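Local structure of intimin (Escherichia coli, 1F00) at residues S236-S241 with T257-K262. The protein mediates adhesion of enteropathogenic bacteria, binding the translocated intimin receptor (Tir) through its C-terminal C-type lectin-like domain. Residues are numbered along the deposited sequence; the frame is centred on the assembly and turned at random.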
loop_
_atom_site.group_PDB
_atom_site.type_symbol
_atom_site.label_atom_id
_atom_site.label_comp_id
_atom_site.label_asym_id
_atom_site.label_seq_id
_atom_site.Cartn_x
_atom_site.Cartn_y
_atom_site.Cartn_z
ATOM N N SER A 236 -12.763 -2.119 24.993
ATOM C CA SER A 236 -14.203 -1.913 25.156
ATOM C C SER A 236 -15.049 -3.102 24.738
ATOM O O SER A 236 -14.872 -3.648 23.650
ATOM C CB SER A 236 -14.672 -0.688 24.355
ATOM O OG SER A 236 -14.170 0.511 24.901
ATOM N N GLN A 237 -15.971 -3.495 25.608
ATOM C CA GLN A 237 -16.878 -4.592 25.301
ATOM C C GLN A 237 -18.170 -3.960 24.806
ATOM O O GLN A 237 -19.036 -4.635 24.260
ATOM C CB GLN A 237 -17.157 -5.452 26.539
ATOM C CG GLN A 237 -15.958 -6.253 27.019
ATOM C CD GLN A 237 -14.918 -5.397 27.728
ATOM O OE1 GLN A 237 -13.813 -5.861 28.019
ATOM N NE2 GLN A 237 -15.271 -4.149 28.020
ATOM N N THR A 238 -18.290 -2.651 25.005
ATOM C CA THR A 238 -19.472 -1.928 24.558
ATOM C C THR A 238 -19.166 -0.482 24.221
ATOM O O THR A 238 -18.506 0.217 24.986
ATOM C CB THR A 238 -20.593 -1.924 25.628
ATOM O OG1 THR A 238 -21.669 -1.085 25.183
ATOM C CG2 THR A 238 -20.072 -1.392 26.959
ATOM N N ILE A 239 -19.634 -0.043 23.059
ATOM C CA ILE A 239 -19.459 1.340 22.657
ATOM C C ILE A 239 -20.844 1.881 22.335
ATOM O O ILE A 239 -21.108 2.381 21.238
ATOM C CB ILE A 239 -18.517 1.488 21.443
ATOM C CG1 ILE A 239 -17.130 0.944 21.806
ATOM C CG2 ILE A 239 -18.382 2.966 21.063
ATOM C CD1 ILE A 239 -16.070 1.131 20.720
ATOM N N ILE A 240 -21.737 1.733 23.309
ATOM C CA ILE A 240 -23.106 2.223 23.190
ATOM C C ILE A 240 -22.993 3.746 23.081
ATOM O O ILE A 240 -22.400 4.396 23.945
ATOM C CB ILE A 240 -23.940 1.801 24.434
ATOM C CG1 ILE A 240 -25.346 2.400 24.356
ATOM C CG2 ILE A 240 -23.227 2.217 25.719
ATOM C CD1 ILE A 240 -26.264 1.930 25.479
ATOM N N SER A 241 -23.556 4.309 22.015
ATOM C CA SER A 241 -23.460 5.744 21.763
ATOM C C SER A 241 -24.793 6.443 21.517
ATOM O O SER A 241 -25.682 5.898 20.869
ATOM C CB SER A 241 -22.558 5.981 20.547
ATOM O OG SER A 241 -21.425 5.131 20.579
ATOM N N THR A 257 -29.845 4.841 21.118
ATOM C CA THR A 257 -28.414 4.588 21.037
ATOM C C THR A 257 -28.135 3.462 20.051
ATOM O O THR A 257 -29.036 2.702 19.666
ATOM C CB THR A 257 -27.832 4.133 22.394
ATOM O OG1 THR A 257 -28.389 2.856 22.733
ATOM C CG2 THR A 257 -28.146 5.143 23.506
ATOM N N TYR A 258 -26.880 3.378 19.630
ATOM C CA TYR A 258 -26.435 2.316 18.750
ATOM C C TYR A 258 -25.071 1.960 19.321
ATOM O O TYR A 258 -24.333 2.836 19.781
ATOM C CB TYR A 258 -26.300 2.780 17.300
ATOM C CG TYR A 258 -25.940 1.644 16.367
ATOM C CD1 TYR A 258 -26.923 0.784 15.860
ATOM C CD2 TYR A 258 -24.613 1.408 16.011
ATOM C CE1 TYR A 258 -26.588 -0.283 15.019
ATOM C CE2 TYR A 258 -24.265 0.345 15.175
ATOM C CZ TYR A 258 -25.255 -0.494 14.681
ATOM O OH TYR A 258 -24.899 -1.534 13.851
ATOM N N ASP A 259 -24.744 0.676 19.303
ATOM C CA ASP A 259 -23.495 0.200 19.867
ATOM C C ASP A 259 -22.534 -0.204 18.754
ATOM O O ASP A 259 -22.805 -1.149 18.009
ATOM C CB ASP A 259 -23.813 -0.989 20.784
ATOM C CG ASP A 259 -22.681 -1.339 21.717
ATOM O OD1 ASP A 259 -22.972 -1.640 22.900
ATOM O OD2 ASP A 259 -21.512 -1.330 21.277
ATOM N N LEU A 260 -21.416 0.513 18.644
ATOM C CA LEU A 260 -20.431 0.231 17.611
ATOM C C LEU A 260 -19.714 -1.103 17.798
ATOM O O LEU A 260 -18.904 -1.498 16.954
ATOM C CB LEU A 260 -19.416 1.377 17.509
ATOM C CG LEU A 260 -19.976 2.662 16.877
ATOM C CD1 LEU A 260 -18.925 3.758 16.910
ATOM C CD2 LEU A 260 -20.411 2.384 15.441
ATOM N N VAL A 261 -20.001 -1.788 18.903
ATOM C CA VAL A 261 -19.417 -3.107 19.138
ATOM C C VAL A 261 -20.504 -4.170 18.997
ATOM O O VAL A 261 -20.364 -5.116 18.223
ATOM C CB VAL A 261 -18.787 -3.247 20.546
ATOM C CG1 VAL A 261 -18.465 -4.721 20.821
ATOM C CG2 VAL A 261 -17.496 -2.432 20.632
ATOM N N LYS A 262 -21.602 -3.986 19.722
ATOM C CA LYS A 262 -22.704 -4.944 19.725
ATOM C C LYS A 262 -23.887 -4.631 18.804
ATOM O O LYS A 262 -24.854 -5.396 18.778
ATOM C CB LYS A 262 -23.230 -5.091 21.160
ATOM C CG LYS A 262 -22.127 -5.214 22.204
ATOM C CD LYS A 262 -22.651 -5.589 23.579
ATOM C CE LYS A 262 -23.428 -4.459 24.236
ATOM N NZ LYS A 262 -23.690 -4.780 25.673
#
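The carboxylate of Asp259 is approached on both faces and at its rim. Ile239 N comes in above one face to Asp259 OD2 (2.9 Å), and Lys262 N stands over the other, 3.1 Å from OD2; Val261 N reaches OD2 on the anti side at 2.9 Å, forming an Asx turn. Thr238 OG1 gives its proton to Asp259 OD1 on the syn side over 2.7 Å, with OG1 set anti to its own backbone N (chi1 174°). The carbonyl of Ile239 is a second example: Ser241 OG and Leu260 N (3.2 Å) meet Ile239 O from opposite faces of the plane. Val261 CG2 packs on Ile239 CG1 at 3.6 Å, the two side chains crossing at about a right angle, while Pro188 and Met190 also touch Ile239. Ser241 and Tyr258 form an antiparallel hydrogen-bonded pair, with Ser241 N 2.8 Å from Tyr258 O; in the lectin-like domain strand 240-242 pairs with strand 254-259 on one side, while Ile240 bonds Tyr277 of strand 276-281 on the other. Three backbone N-H groups and one hydroxyl thus satisfy a buried carboxylate, which would probably stabilise its ionised form and fix the turn after strand 254-259 against the approach to strand 240-242.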